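Local coordinates for arginine decarboxylase, A207R protein (Paramecium bursaria Chlorella virus 1, PDB 2NVA) that catalyses the pyridoxal 5'-phosphate-dependent decarboxylation of arginine to agmatine, at residues Tyr20-Lys25 and His260-Ala265; Cys128-Arg133 and Leu166-Ile171; Glu185-Ala190 and Asp232-Ala237; Val299-Leu304 and Val334-Leu339. One frame throughout, in Å; residues are numbered along the deposited sequence.

Contact 1. Residues Tyr20-Lys25 and His260-Ala265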
loop_
_atom_site.group_PDB
_atom_site.type_symbol
_atom_site.label_atom_id
_atom_site.label_comp_id
_atom_site.label_asym_id
_atom_site.label_seq_id
_atom_site.Cartn_x
_atom_site.Cartn_y
_atom_site.Cartn_z
ATOM N N TYR A 20 -7.921 -2.774 -16.229
ATOM C CA TYR A 20 -9.289 -2.600 -15.768
ATOM C C TYR A 20 -10.190 -2.437 -16.976
ATOM O O TYR A 20 -9.810 -1.759 -17.934
ATOM C CB TYR A 20 -9.403 -1.354 -14.891
ATOM C CG TYR A 20 -8.715 -1.510 -13.559
ATOM C CD1 TYR A 20 -9.414 -1.990 -12.443
ATOM C CD2 TYR A 20 -7.374 -1.186 -13.411
ATOM C CE1 TYR A 20 -8.784 -2.146 -11.211
ATOM C CE2 TYR A 20 -6.727 -1.345 -12.180
ATOM C CZ TYR A 20 -7.437 -1.823 -11.086
ATOM O OH TYR A 20 -6.807 -1.967 -9.871
ATOM N N VAL A 21 -11.361 -3.071 -16.938
ATOM C CA VAL A 21 -12.407 -2.807 -17.936
ATOM C C VAL A 21 -13.546 -2.141 -17.185
ATOM O O VAL A 21 -14.183 -2.768 -16.332
ATOM C CB VAL A 21 -12.899 -4.094 -18.654
ATOM C CG1 VAL A 21 -14.004 -3.757 -19.677
ATOM C CG2 VAL A 21 -11.725 -4.826 -19.299
ATOM N N SER A 22 -13.784 -0.871 -17.506
ATOM C CA SER A 22 -14.685 -0.029 -16.720
ATOM C C SER A 22 -15.904 0.362 -17.528
ATOM O O SER A 22 -15.783 0.662 -18.716
ATOM C CB SER A 22 -13.934 1.219 -16.253
ATOM O OG SER A 22 -12.802 0.832 -15.484
ATOM N N SER A 23 -17.069 0.356 -16.889
ATOM C CA SER A 23 -18.318 0.663 -17.594
ATOM C C SER A 23 -19.125 1.779 -16.934
ATOM O O SER A 23 -19.802 1.548 -15.929
ATOM C CB SER A 23 -19.191 -0.585 -17.749
ATOM O OG SER A 23 -19.201 -1.308 -16.530
ATOM N N PRO A 24 -19.061 2.987 -17.511
ATOM C CA PRO A 24 -19.877 4.097 -17.029
ATOM C C PRO A 24 -21.375 3.769 -16.971
ATOM O O PRO A 24 -22.063 4.248 -16.064
ATOM C CB PRO A 24 -19.603 5.216 -18.043
ATOM C CG PRO A 24 -18.285 4.866 -18.651
ATOM C CD PRO A 24 -18.151 3.376 -18.609
ATOM N N LYS A 25 -21.873 2.956 -17.906
ATOM C CA LYS A 25 -23.308 2.622 -17.951
ATOM C C LYS A 25 -23.760 1.872 -16.698
ATOM O O LYS A 25 -24.883 2.061 -16.223
ATOM C CB LYS A 25 -23.633 1.793 -19.195
ATOM C CG LYS A 25 -23.154 2.440 -20.497
ATOM C CD LYS A 25 -24.046 3.592 -20.939
ATOM C CE LYS A 25 -23.353 4.474 -22.003
ATOM N NZ LYS A 25 -22.202 5.257 -21.376
ATOM N N HIS A 260 -18.855 -2.118 -8.677
ATOM C CA HIS A 260 -19.199 -2.848 -9.899
ATOM C C HIS A 260 -18.775 -2.126 -11.168
ATOM O O HIS A 260 -19.025 -2.600 -12.277
ATOM C CB HIS A 260 -20.709 -3.124 -9.932
ATOM C CG HIS A 260 -21.204 -3.851 -8.720
ATOM N ND1 HIS A 260 -20.749 -5.107 -8.370
ATOM C CD2 HIS A 260 -22.112 -3.500 -7.778
ATOM C CE1 HIS A 260 -21.349 -5.493 -7.256
ATOM N NE2 HIS A 260 -22.188 -4.539 -6.884
ATOM N N TYR A 261 -18.141 -0.975 -10.997
ATOM C CA TYR A 261 -17.712 -0.166 -12.127
ATOM C C TYR A 261 -16.711 -0.879 -13.045
ATOM O O TYR A 261 -16.727 -0.690 -14.266
ATOM C CB TYR A 261 -17.105 1.142 -11.610
ATOM C CG TYR A 261 -16.553 2.086 -12.676
ATOM C CD1 TYR A 261 -17.323 2.481 -13.775
ATOM C CD2 TYR A 261 -15.266 2.638 -12.544
ATOM C CE1 TYR A 261 -16.814 3.362 -14.731
ATOM C CE2 TYR A 261 -14.754 3.507 -13.473
ATOM C CZ TYR A 261 -15.530 3.881 -14.569
ATOM O OH TYR A 261 -15.014 4.759 -15.497
ATOM N N SER A 262 -15.829 -1.672 -12.441
ATOM C CA SER A 262 -14.698 -2.262 -13.148
ATOM C C SER A 262 -14.539 -3.748 -12.857
ATOM O O SER A 262 -14.952 -4.228 -11.808
ATOM C CB SER A 262 -13.393 -1.557 -12.752
ATOM O OG SER A 262 -13.469 -0.161 -12.999
ATOM N N VAL A 263 -13.943 -4.458 -13.816
ATOM C CA VAL A 263 -13.339 -5.771 -13.545
ATOM C C VAL A 263 -11.839 -5.595 -13.751
ATOM O O VAL A 263 -11.426 -4.675 -14.447
ATOM C CB VAL A 263 -13.910 -6.906 -14.451
ATOM C CG1 VAL A 263 -15.444 -7.032 -14.269
ATOM C CG2 VAL A 263 -13.562 -6.681 -15.929
ATOM N N LEU A 264 -11.027 -6.455 -13.145
ATOM C CA LEU A 264 -9.571 -6.375 -13.322
ATOM C C LEU A 264 -9.061 -7.661 -13.965
ATOM O O LEU A 264 -9.178 -8.718 -13.386
ATOM C CB LEU A 264 -8.864 -6.120 -11.989
ATOM C CG LEU A 264 -7.328 -6.034 -12.006
ATOM C CD1 LEU A 264 -6.788 -5.062 -13.059
ATOM C CD2 LEU A 264 -6.830 -5.640 -10.602
ATOM N N ALA A 265 -8.508 -7.535 -15.166
ATOM C CA ALA A 265 -7.961 -8.671 -15.913
ATOM C C ALA A 265 -6.457 -8.776 -15.671
ATOM O O ALA A 265 -5.749 -7.770 -15.701
ATOM C CB ALA A 265 -8.240 -8.512 -17.397
HETATM O O HOH W 1 -16.868 -3.234 -15.868
#

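Contact 2. Residues Cys128-Arg133 and Leu166-Ile171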
loop_
_atom_site.group_PDB
_atom_site.type_symbol
_atom_site.label_atom_id
_atom_site.label_comp_id
_atom_site.label_asym_id
_atom_site.label_seq_id
_atom_site.Cartn_x
_atom_site.Cartn_y
_atom_site.Cartn_z
ATOM N N CYS A 128 -16.990 28.846 6.618
ATOM C CA CYS A 128 -17.253 27.474 6.215
ATOM C C CYS A 128 -18.426 26.937 7.037
ATOM O O CYS A 128 -18.465 27.119 8.263
ATOM C CB CYS A 128 -16.003 26.622 6.427
ATOM S SG CYS A 128 -16.123 24.964 5.713
ATOM N N LYS A 129 -19.395 26.325 6.367
ATOM C CA LYS A 129 -20.522 25.723 7.067
ATOM C C LYS A 129 -20.095 24.356 7.579
ATOM O O LYS A 129 -19.645 23.518 6.800
ATOM C CB LYS A 129 -21.742 25.624 6.157
ATOM C CG LYS A 129 -22.140 26.986 5.564
ATOM C CD LYS A 129 -23.486 26.913 4.845
ATOM C CE LYS A 129 -23.731 28.168 3.989
ATOM N NZ LYS A 129 -23.726 29.424 4.816
ATOM N N MET A 130 -20.260 24.138 8.882
ATOM C CA MET A 130 -19.684 22.969 9.541
ATOM C C MET A 130 -20.685 21.882 9.877
ATOM O O MET A 130 -21.812 22.166 10.273
ATOM C CB MET A 130 -18.910 23.379 10.799
ATOM C CG MET A 130 -17.750 24.348 10.531
ATOM S SD MET A 130 -16.583 23.804 9.244
ATOM C CE MET A 130 -15.824 22.391 10.053
ATOM N N ILE A 131 -20.245 20.634 9.713
ATOM C CA ILE A 131 -21.048 19.469 10.045
ATOM C C ILE A 131 -20.319 18.696 11.137
ATOM O O ILE A 131 -19.184 18.280 10.951
ATOM C CB ILE A 131 -21.306 18.560 8.800
ATOM C CG1 ILE A 131 -22.167 19.295 7.769
ATOM C CG2 ILE A 131 -21.978 17.260 9.204
ATOM C CD1 ILE A 131 -22.257 18.581 6.407
ATOM N N LEU A 132 -20.976 18.525 12.279
ATOM C CA LEU A 132 -20.348 17.795 13.368
ATOM C C LEU A 132 -20.447 16.296 13.102
ATOM O O LEU A 132 -21.542 15.758 12.991
ATOM C CB LEU A 132 -20.976 18.159 14.722
ATOM C CG LEU A 132 -20.538 17.304 15.923
ATOM C CD1 LEU A 132 -19.054 17.465 16.250
ATOM C CD2 LEU A 132 -21.407 17.597 17.148
ATOM N N ARG A 133 -19.296 15.641 13.017
ATOM C CA ARG A 133 -19.266 14.193 12.873
ATOM C C ARG A 133 -19.272 13.536 14.251
ATOM O O ARG A 133 -18.408 13.819 15.084
ATOM C CB ARG A 133 -18.042 13.731 12.080
ATOM C CG ARG A 133 -18.001 12.221 11.900
ATOM C CD ARG A 133 -16.927 11.810 10.915
ATOM N NE ARG A 133 -16.710 10.367 10.927
ATOM C CZ ARG A 133 -15.820 9.752 10.152
ATOM N NH1 ARG A 133 -15.063 10.459 9.321
ATOM N NH2 ARG A 133 -15.678 8.430 10.210
ATOM N N LEU A 166 -17.162 30.810 18.618
ATOM C CA LEU A 166 -16.288 31.271 17.533
ATOM C C LEU A 166 -17.044 31.763 16.291
ATOM O O LEU A 166 -16.427 32.005 15.251
ATOM C CB LEU A 166 -15.278 30.181 17.144
ATOM C CG LEU A 166 -14.222 29.759 18.172
ATOM C CD1 LEU A 166 -13.356 28.641 17.592
ATOM C CD2 LEU A 166 -13.364 30.936 18.618
ATOM N N ASP A 167 -18.362 31.928 16.413
ATOM C CA ASP A 167 -19.187 32.416 15.312
ATOM C C ASP A 167 -19.097 31.490 14.099
ATOM O O ASP A 167 -19.122 31.951 12.948
ATOM C CB ASP A 167 -18.805 33.854 14.935
ATOM C CG ASP A 167 -19.264 34.857 15.970
ATOM O OD1 ASP A 167 -20.291 34.598 16.657
ATOM O OD2 ASP A 167 -18.637 35.936 16.090
ATOM N N ILE A 168 -18.991 30.193 14.386
ATOM C CA ILE A 168 -18.964 29.132 13.364
ATOM C C ILE A 168 -20.358 28.537 13.204
ATOM O O ILE A 168 -20.972 28.116 14.187
ATOM C CB ILE A 168 -17.958 27.998 13.727
ATOM C CG1 ILE A 168 -16.502 28.493 13.801
ATOM C CG2 ILE A 168 -18.066 26.835 12.711
ATOM C CD1 ILE A 168 -16.125 29.455 12.674
ATOM N N GLU A 169 -20.859 28.532 11.969
ATOM C CA GLU A 169 -22.197 28.044 11.663
ATOM C C GLU A 169 -22.179 26.522 11.557
ATOM O O GLU A 169 -21.586 25.978 10.627
ATOM C CB GLU A 169 -22.651 28.663 10.341
ATOM C CG GLU A 169 -24.104 28.399 9.953
ATOM C CD GLU A 169 -24.475 29.046 8.613
ATOM O OE1 GLU A 169 -25.647 28.892 8.165
ATOM O OE2 GLU A 169 -23.597 29.698 8.000
ATOM N N VAL A 170 -22.793 25.838 12.518
ATOM C CA VAL A 170 -22.964 24.383 12.431
ATOM C C VAL A 170 -24.308 24.095 11.746
ATOM O O VAL A 170 -25.371 24.451 12.273
ATOM C CB VAL A 170 -22.877 23.695 13.814
ATOM C CG1 VAL A 170 -23.178 22.201 13.689
ATOM C CG2 VAL A 170 -21.481 23.899 14.429
ATOM N N ILE A 171 -24.258 23.468 10.572
ATOM C CA ILE A 171 -25.462 23.262 9.766
ATOM C C ILE A 171 -26.002 21.818 9.785
ATOM O O ILE A 171 -27.048 21.535 9.196
ATOM C CB ILE A 171 -25.278 23.731 8.295
ATOM C CG1 ILE A 171 -24.216 22.886 7.567
ATOM C CG2 ILE A 171 -24.990 25.230 8.248
ATOM C CD1 ILE A 171 -24.293 22.990 6.046
HETATM O O HOH W 2 -19.000 29.403 9.801
#

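Contact 3. Residues Glu185-Ala190 and Asp232-Ala237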
loop_
_atom_site.group_PDB
_atom_site.type_symbol
_atom_site.label_atom_id
_atom_site.label_comp_id
_atom_site.label_asym_id
_atom_site.label_seq_id
_atom_site.Cartn_x
_atom_site.Cartn_y
_atom_site.Cartn_z
ATOM N N GLU A 185 -29.402 -2.047 11.501
ATOM C CA GLU A 185 -29.622 -1.513 12.854
ATOM C C GLU A 185 -28.578 -0.462 13.245
ATOM O O GLU A 185 -28.880 0.489 13.971
ATOM C CB GLU A 185 -29.638 -2.669 13.856
ATOM C CG GLU A 185 -29.990 -2.295 15.284
ATOM C CD GLU A 185 -31.454 -1.976 15.510
ATOM O OE1 GLU A 185 -31.736 -0.957 16.185
ATOM O OE2 GLU A 185 -32.344 -2.753 15.068
ATOM N N ALA A 186 -27.355 -0.629 12.750
ATOM C CA ALA A 186 -26.307 0.348 12.980
ATOM C C ALA A 186 -26.699 1.726 12.435
ATOM O O ALA A 186 -26.448 2.731 13.089
ATOM C CB ALA A 186 -24.988 -0.121 12.368
ATOM N N TYR A 187 -27.291 1.768 11.238
ATOM C CA TYR A 187 -27.737 3.025 10.630
ATOM C C TYR A 187 -28.923 3.619 11.372
ATOM O O TYR A 187 -28.973 4.835 11.590
ATOM C CB TYR A 187 -28.085 2.846 9.154
ATOM C CG TYR A 187 -26.865 2.663 8.289
ATOM C CD1 TYR A 187 -26.303 3.744 7.597
ATOM C CD2 TYR A 187 -26.249 1.412 8.177
ATOM C CE1 TYR A 187 -25.157 3.577 6.806
ATOM C CE2 TYR A 187 -25.113 1.243 7.389
ATOM C CZ TYR A 187 -24.574 2.323 6.712
ATOM O OH TYR A 187 -23.452 2.141 5.932
ATOM N N TYR A 188 -29.857 2.756 11.768
ATOM C CA TYR A 188 -31.001 3.191 12.548
ATOM C C TYR A 188 -30.549 3.889 13.843
ATOM O O TYR A 188 -30.980 5.000 14.132
ATOM C CB TYR A 188 -31.918 2.011 12.871
ATOM C CG TYR A 188 -33.246 2.480 13.424
ATOM C CD1 TYR A 188 -34.350 2.630 12.589
ATOM C CD2 TYR A 188 -33.382 2.812 14.765
ATOM C CE1 TYR A 188 -35.575 3.097 13.077
ATOM C CE2 TYR A 188 -34.617 3.271 15.278
ATOM C CZ TYR A 188 -35.703 3.417 14.418
ATOM O OH TYR A 188 -36.922 3.863 14.901
ATOM N N ARG A 189 -29.682 3.228 14.608
ATOM C CA ARG A 189 -29.160 3.778 15.869
ATOM C C ARG A 189 -28.340 5.050 15.651
ATOM O O ARG A 189 -28.385 5.974 16.481
ATOM C CB ARG A 189 -28.322 2.727 16.620
ATOM C CG ARG A 189 -29.144 1.568 17.225
ATOM C CD ARG A 189 -28.224 0.501 17.823
ATOM N NE ARG A 189 -28.864 -0.301 18.884
ATOM C CZ ARG A 189 -29.413 -1.510 18.721
ATOM N NH1 ARG A 189 -29.411 -2.111 17.529
ATOM N NH2 ARG A 189 -29.939 -2.146 19.757
ATOM N N ALA A 190 -27.598 5.095 14.540
ATOM C CA ALA A 190 -26.794 6.262 14.187
ATOM C C ALA A 190 -27.676 7.465 13.859
ATOM O O ALA A 190 -27.357 8.598 14.235
ATOM C CB ALA A 190 -25.876 5.950 13.019
ATOM N N ASP A 232 -34.408 0.278 2.963
ATOM C CA ASP A 232 -35.726 0.305 3.625
ATOM C C ASP A 232 -35.607 0.715 5.080
ATOM O O ASP A 232 -36.390 1.535 5.585
ATOM C CB ASP A 232 -36.386 -1.081 3.580
ATOM C CG ASP A 232 -36.792 -1.481 2.194
ATOM O OD1 ASP A 232 -37.017 -0.560 1.362
ATOM O OD2 ASP A 232 -36.890 -2.717 1.925
ATOM N N TYR A 233 -34.614 0.154 5.757
ATOM C CA TYR A 233 -34.454 0.444 7.171
ATOM C C TYR A 233 -33.888 1.841 7.425
ATOM O O TYR A 233 -34.306 2.514 8.365
ATOM C CB TYR A 233 -33.641 -0.656 7.867
ATOM C CG TYR A 233 -33.993 -0.838 9.329
ATOM C CD1 TYR A 233 -35.322 -0.988 9.743
ATOM C CD2 TYR A 233 -32.992 -0.854 10.303
ATOM C CE1 TYR A 233 -35.645 -1.159 11.115
ATOM C CE2 TYR A 233 -33.291 -1.029 11.652
ATOM C CZ TYR A 233 -34.590 -1.183 12.060
ATOM O OH TYR A 233 -34.864 -1.334 13.426
ATOM N N ILE A 234 -32.951 2.280 6.586
ATOM C CA ILE A 234 -32.437 3.652 6.650
ATOM C C ILE A 234 -33.584 4.640 6.421
ATOM O O ILE A 234 -33.714 5.606 7.161
ATOM C CB ILE A 234 -31.293 3.880 5.628
ATOM C CG1 ILE A 234 -30.005 3.182 6.103
ATOM C CG2 ILE A 234 -31.066 5.374 5.362
ATOM C CD1 ILE A 234 -28.917 3.051 5.013
ATOM N N ASN A 235 -34.421 4.378 5.415
ATOM C CA ASN A 235 -35.594 5.229 5.156
ATOM C C ASN A 235 -36.603 5.252 6.297
ATOM O O ASN A 235 -37.221 6.290 6.540
ATOM C CB ASN A 235 -36.269 4.862 3.831
ATOM C CG ASN A 235 -35.384 5.180 2.619
ATOM O OD1 ASN A 235 -34.506 6.041 2.695
ATOM N ND2 ASN A 235 -35.616 4.484 1.508
ATOM N N ASP A 236 -36.760 4.125 6.998
ATOM C CA ASP A 236 -37.614 4.074 8.203
ATOM C C ASP A 236 -37.056 4.981 9.286
ATOM O O ASP A 236 -37.794 5.702 9.949
ATOM C CB ASP A 236 -37.712 2.649 8.758
ATOM C CG ASP A 236 -38.551 1.735 7.896
ATOM O OD1 ASP A 236 -39.434 2.240 7.145
ATOM O OD2 ASP A 236 -38.357 0.479 7.982
ATOM N N ALA A 237 -35.739 4.963 9.457
ATOM C CA ALA A 237 -35.090 5.819 10.443
ATOM C C ALA A 237 -35.209 7.300 10.072
ATOM O O ALA A 237 -35.417 8.138 10.949
ATOM C CB ALA A 237 -33.623 5.413 10.635
#

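Contact 4. Residues Val299-Leu304 and Val334-Leu339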
loop_
_atom_site.group_PDB
_atom_site.type_symbol
_atom_site.label_atom_id
_atom_site.label_comp_id
_atom_site.label_asym_id
_atom_site.label_seq_id
_atom_site.Cartn_x
_atom_site.Cartn_y
_atom_site.Cartn_z
ATOM N N VAL A 299 -11.301 -12.373 -0.319
ATOM C CA VAL A 299 -10.851 -13.672 -0.820
ATOM C C VAL A 299 -11.510 -13.845 -2.197
ATOM O O VAL A 299 -12.573 -14.487 -2.323
ATOM C CB VAL A 299 -11.245 -14.816 0.148
ATOM C CG1 VAL A 299 -10.719 -16.160 -0.365
ATOM C CG2 VAL A 299 -10.687 -14.537 1.556
ATOM N N PRO A 300 -10.908 -13.235 -3.224
ATOM C CA PRO A 300 -11.580 -13.163 -4.517
ATOM C C PRO A 300 -11.314 -14.381 -5.402
ATOM O O PRO A 300 -10.209 -14.917 -5.388
ATOM C CB PRO A 300 -10.983 -11.909 -5.140
ATOM C CG PRO A 300 -9.574 -11.817 -4.570
ATOM C CD PRO A 300 -9.594 -12.552 -3.231
ATOM N N THR A 301 -12.333 -14.809 -6.141
ATOM C CA THR A 301 -12.195 -15.899 -7.112
ATOM C C THR A 301 -12.225 -15.317 -8.541
ATOM O O THR A 301 -13.150 -14.560 -8.885
ATOM C CB THR A 301 -13.330 -16.944 -6.950
ATOM O OG1 THR A 301 -13.320 -17.470 -5.613
ATOM C CG2 THR A 301 -13.191 -18.099 -7.951
ATOM N N PRO A 302 -11.223 -15.662 -9.369
ATOM C CA PRO A 302 -11.200 -15.170 -10.744
ATOM C C PRO A 302 -12.124 -15.955 -11.677
ATOM O O PRO A 302 -12.495 -17.104 -11.386
ATOM C CB PRO A 302 -9.755 -15.388 -11.158
ATOM C CG PRO A 302 -9.346 -16.620 -10.410
ATOM C CD PRO A 302 -10.037 -16.493 -9.069
ATOM N N GLN A 303 -12.463 -15.314 -12.796
ATOM C CA GLN A 303 -13.162 -15.944 -13.915
ATOM C C GLN A 303 -12.135 -16.244 -15.005
ATOM O O GLN A 303 -11.395 -15.351 -15.413
ATOM C CB GLN A 303 -14.209 -14.973 -14.462
ATOM C CG GLN A 303 -15.323 -14.673 -13.467
ATOM C CD GLN A 303 -16.298 -15.816 -13.368
ATOM O OE1 GLN A 303 -16.789 -16.313 -14.383
ATOM N NE2 GLN A 303 -16.599 -16.240 -12.147
ATOM N N LEU A 304 -12.095 -17.487 -15.479
ATOM C CA LEU A 304 -11.211 -17.841 -16.596
ATOM C C LEU A 304 -11.755 -17.289 -17.909
ATOM O O LEU A 304 -12.964 -17.355 -18.165
ATOM C CB LEU A 304 -11.112 -19.359 -16.723
ATOM C CG LEU A 304 -10.016 -20.094 -15.971
ATOM C CD1 LEU A 304 -10.306 -20.137 -14.466
ATOM C CD2 LEU A 304 -9.917 -21.509 -16.570
ATOM N N VAL A 334 -7.916 -21.821 -3.652
ATOM C CA VAL A 334 -9.147 -21.788 -4.439
ATOM C C VAL A 334 -9.141 -22.935 -5.456
ATOM O O VAL A 334 -8.116 -23.225 -6.067
ATOM C CB VAL A 334 -9.348 -20.393 -5.126
ATOM C CG1 VAL A 334 -8.154 -20.049 -6.040
ATOM C CG2 VAL A 334 -10.701 -20.327 -5.892
ATOM N N ALA A 335 -10.288 -23.590 -5.622
ATOM C CA ALA A 335 -10.405 -24.656 -6.614
ATOM C C ALA A 335 -10.678 -24.030 -7.988
ATOM O O ALA A 335 -11.608 -23.224 -8.141
ATOM C CB ALA A 335 -11.529 -25.602 -6.225
ATOM N N LEU A 336 -9.862 -24.394 -8.980
ATOM C CA LEU A 336 -9.989 -23.836 -10.330
ATOM C C LEU A 336 -9.595 -24.896 -11.357
ATOM O O LEU A 336 -8.842 -25.800 -11.020
ATOM C CB LEU A 336 -9.064 -22.609 -10.487
ATOM C CG LEU A 336 -9.384 -21.293 -9.758
ATOM C CD1 LEU A 336 -8.238 -20.289 -9.952
ATOM C CD2 LEU A 336 -10.710 -20.700 -10.229
ATOM N N PRO A 337 -10.073 -24.767 -12.612
ATOM C CA PRO A 337 -9.493 -25.544 -13.688
ATOM C C PRO A 337 -7.986 -25.249 -13.727
ATOM O O PRO A 337 -7.571 -24.145 -13.348
ATOM C CB PRO A 337 -10.179 -24.975 -14.938
ATOM C CG PRO A 337 -11.489 -24.441 -14.444
ATOM C CD PRO A 337 -11.151 -23.870 -13.091
ATOM N N GLU A 338 -7.187 -26.211 -14.159
ATOM C CA GLU A 338 -5.761 -25.970 -14.302
ATOM C C GLU A 338 -5.498 -24.765 -15.217
ATOM O O GLU A 338 -6.112 -24.639 -16.283
ATOM C CB GLU A 338 -5.025 -27.202 -14.843
ATOM C CG GLU A 338 -3.515 -26.999 -14.842
ATOM C CD GLU A 338 -2.735 -28.238 -15.228
ATOM O OE1 GLU A 338 -3.346 -29.323 -15.433
ATOM O OE2 GLU A 338 -1.495 -28.129 -15.318
ATOM N N LEU A 339 -4.597 -23.881 -14.791
ATOM C CA LEU A 339 -4.241 -22.714 -15.600
ATOM C C LEU A 339 -2.838 -22.906 -16.191
ATOM O O LEU A 339 -2.072 -23.752 -15.716
ATOM C CB LEU A 339 -4.266 -21.448 -14.740
ATOM C CG LEU A 339 -5.534 -21.131 -13.949
ATOM C CD1 LEU A 339 -5.298 -19.953 -13.007
ATOM C CD2 LEU A 339 -6.669 -20.828 -14.890
#

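Contact 1. Residues Tyr20-Lys25 and His260-Ala265
Tyr20-Ser22 and Ser262-Ala265 run antiparallel, their short axes 4.6 Å apart at the closest point and 158° between directions, with Val21 and Val263 as the hydrogen-bonded pair between two non-hydrogen-bonded ones. The pairing belongs to the mixed beta sheet next to the TIM barrel: strand 18-22 leads into helix 24-37, and the chain returns to this sheet through strand 262-274. Val21 and Val263 exchange two backbone bonds of 3.0 Å each (Val21 N to Val263 O, Val263 N to Val21 O), and their side chains meet on one face.

The other face carries Tyr20, Ser22, Ser262 and Leu264. Leu264 sets CD1 almost squarely over the centre of the Tyr20 ring, 3.7 Å from its centroid and 6° off the normal, a CH-pi contact, while its CD2 reaches the phenol oxygen. At the next pair, Ser22 OG and Ser262 OG lie 2.8 Å apart in a hydrogen bond that either could donate; each OG is anti to its own carbonyl carbon. Ser22 CB then rests over one face of the Tyr261 ring, toward the rim, and Pro24 approaches that ring at its edge. The ring's hydroxyl is bonded to Asp52, which follows the first barrel strand, 41-46.

Where the strands give way to helix 24-37, Ser23 N bonds to Tyr261 O at 2.8 Å. One water finishes the junction: it accepts from Ser23 OG and donates both to Val21 O, at 2.8 Å, and to Tyr261 O, at 3.0 Å.

Contact 2. Residues Cys128-Arg133 and Leu166-Ile171
Met130 and Val170 form a parallel beta bridge between neighbouring strands of the pyridoxal-binding TIM barrel. Met130 uses both its backbone N and its O for this: the N donates to Glu169 O at 2.9 Å, nearly straight at 171°, and the O accepts from Ile171 N at 2.8 Å.

The tight part lies beside this bridge. Met130 CG presses against Ile168 CG2 at 3.3 Å, closer than usual van der Waals contact, the two side chains meeting obliquely. Further along, Ile131 CG1 and Ile171 CG1 touch more comfortably. Ile171 holds CG1 between its backbone N and carbonyl carbon (chi1 65°), and the CD1 beyond it reaches Lys129 CB at 3.7 Å.

Toward solvent the contact changes character. Lys129 and the exposed Glu169 lie side by side, pointing the same way, and a bend at the last torsion of the lysine brings NZ within 3.2 Å of Glu169 OE2. The ammonium meets the syn side of that oxygen but stands 32° out of the carboxylate plane, in a salt bridge. A water accepts from Glu169 N and also bonds to Cys128 O.

Helix 156-165, which ends in a Schellman motif with Asp167 as its C-prime residue, links the two strands in a beta-alpha-beta crossover and packs on Val170 and Leu132. Helix 115-124 covers Met130 and Ile168 through Ile121, and strand 109-112 pairs with the far edge of strand 129-133.

Contact 3. Residues Glu185-Ala190 and Asp232-Ala237
Tyr233 OH donates a weak hydrogen bond of 3.3 Å to Glu185 OE2, and that phenol oxygen, Tyr233 OH, stands 4.0 Å above one face of the Tyr188 ring, toward its rim. The glutamate gets there by a bend: CG is anti to the backbone N, and chi2 of 74° swings CD back toward the phenol. The Glu185 carboxylate and Tyr233 ring planes are steeply inclined to each other. Glu185 CA meets the Tyr233 ring at its edge.

The Tyr188 and Tyr233 side chains cross at about a right angle. Their ring planes are near parallel, 27° apart, but slid so far that they barely overlap, with centroids at 5.1 Å. Closer contact comes from Tyr188 CB against Tyr233 CE2 at 3.6 Å and from Ala237 CB against Tyr188 CD1 at 3.5 Å.

These are two outer helices of the TIM barrel, 184-204 and 229-241, nearly parallel (14°) with short axes 8.7 Å apart; strand 210-212 comes between them in the chain. On the buried side, Ile234 places CG1 against Tyr187 CB at 3.6 Å and CD1 over the Tyr187 ring face, off-centre. Tyr187 OH bonds to Gly215 O, beside the cofactor-binding Gly216, and Tyr188 OH to Asp240.

Contact 4. Residues Val299-Leu304 and Val334-Leu339
Leu304 reaches toward segment 334-339, where Leu336, Pro337 and Leu339 face it. Its CB leaves the backbone toward them, and chi1 of -91°, away from a staggered value, sets CG 3.6 Å from Leu339 CD2. At the fork, CD1 lies 3.7 Å from that same methyl, with Pro337 CD and Leu336 CD2 a little farther off. The other branch, CD2, meets Leu339 CD2 also and slides past the Pro337 ring, 3.8 Å from its CB. A single leucine methyl thus touches the branch point and both tips of Leu304.

Two further pairs extend the contact: Pro302 CG against Leu336 CD1 at 3.9 Å, and Thr301, whose OG1 and CG2 both approach Val334 CG2. The strands 303-304 and 331-337 do not pair directly. Strand 303-304 is bonded to 344-347 and strand 331-337 to 314-320, in the mixed sheet of the beta domain, so side chains bridge what backbone bonding does not. Leu319 of strand 314-320 packs against both Pro302 and Val334.

With almost wholly apolar contacts between the two segments and no directional bond, the direct contact between them depends on close fit and burial of apolar groups, while backbone bonding to other strands holds each segment in the sheet.

Along the chain, contact 1 spans contacts 2 and 3, and contact 4 follows it. Contacts 2 and 3 lie within the TIM-barrel region, centres 25 Å apart, and are joined through the chain by strand 170-174 running on toward helix 184-204: one pairs strands of the barrel wall, the other packs helices outside it. Contacts 1 and 4 belong to the mixed sheet of the second domain, centres 19 Å apart. The centres of contacts 2 and 4 are 50 Å apart. Contact 1 brings together the two crossings between domains, strand 18-22 leading into helix 24-37 and strand 262-274 leading out; the cofactor-binding residues from Lys48 to Arg255 lie between those crossings, and Tyr353 follows later.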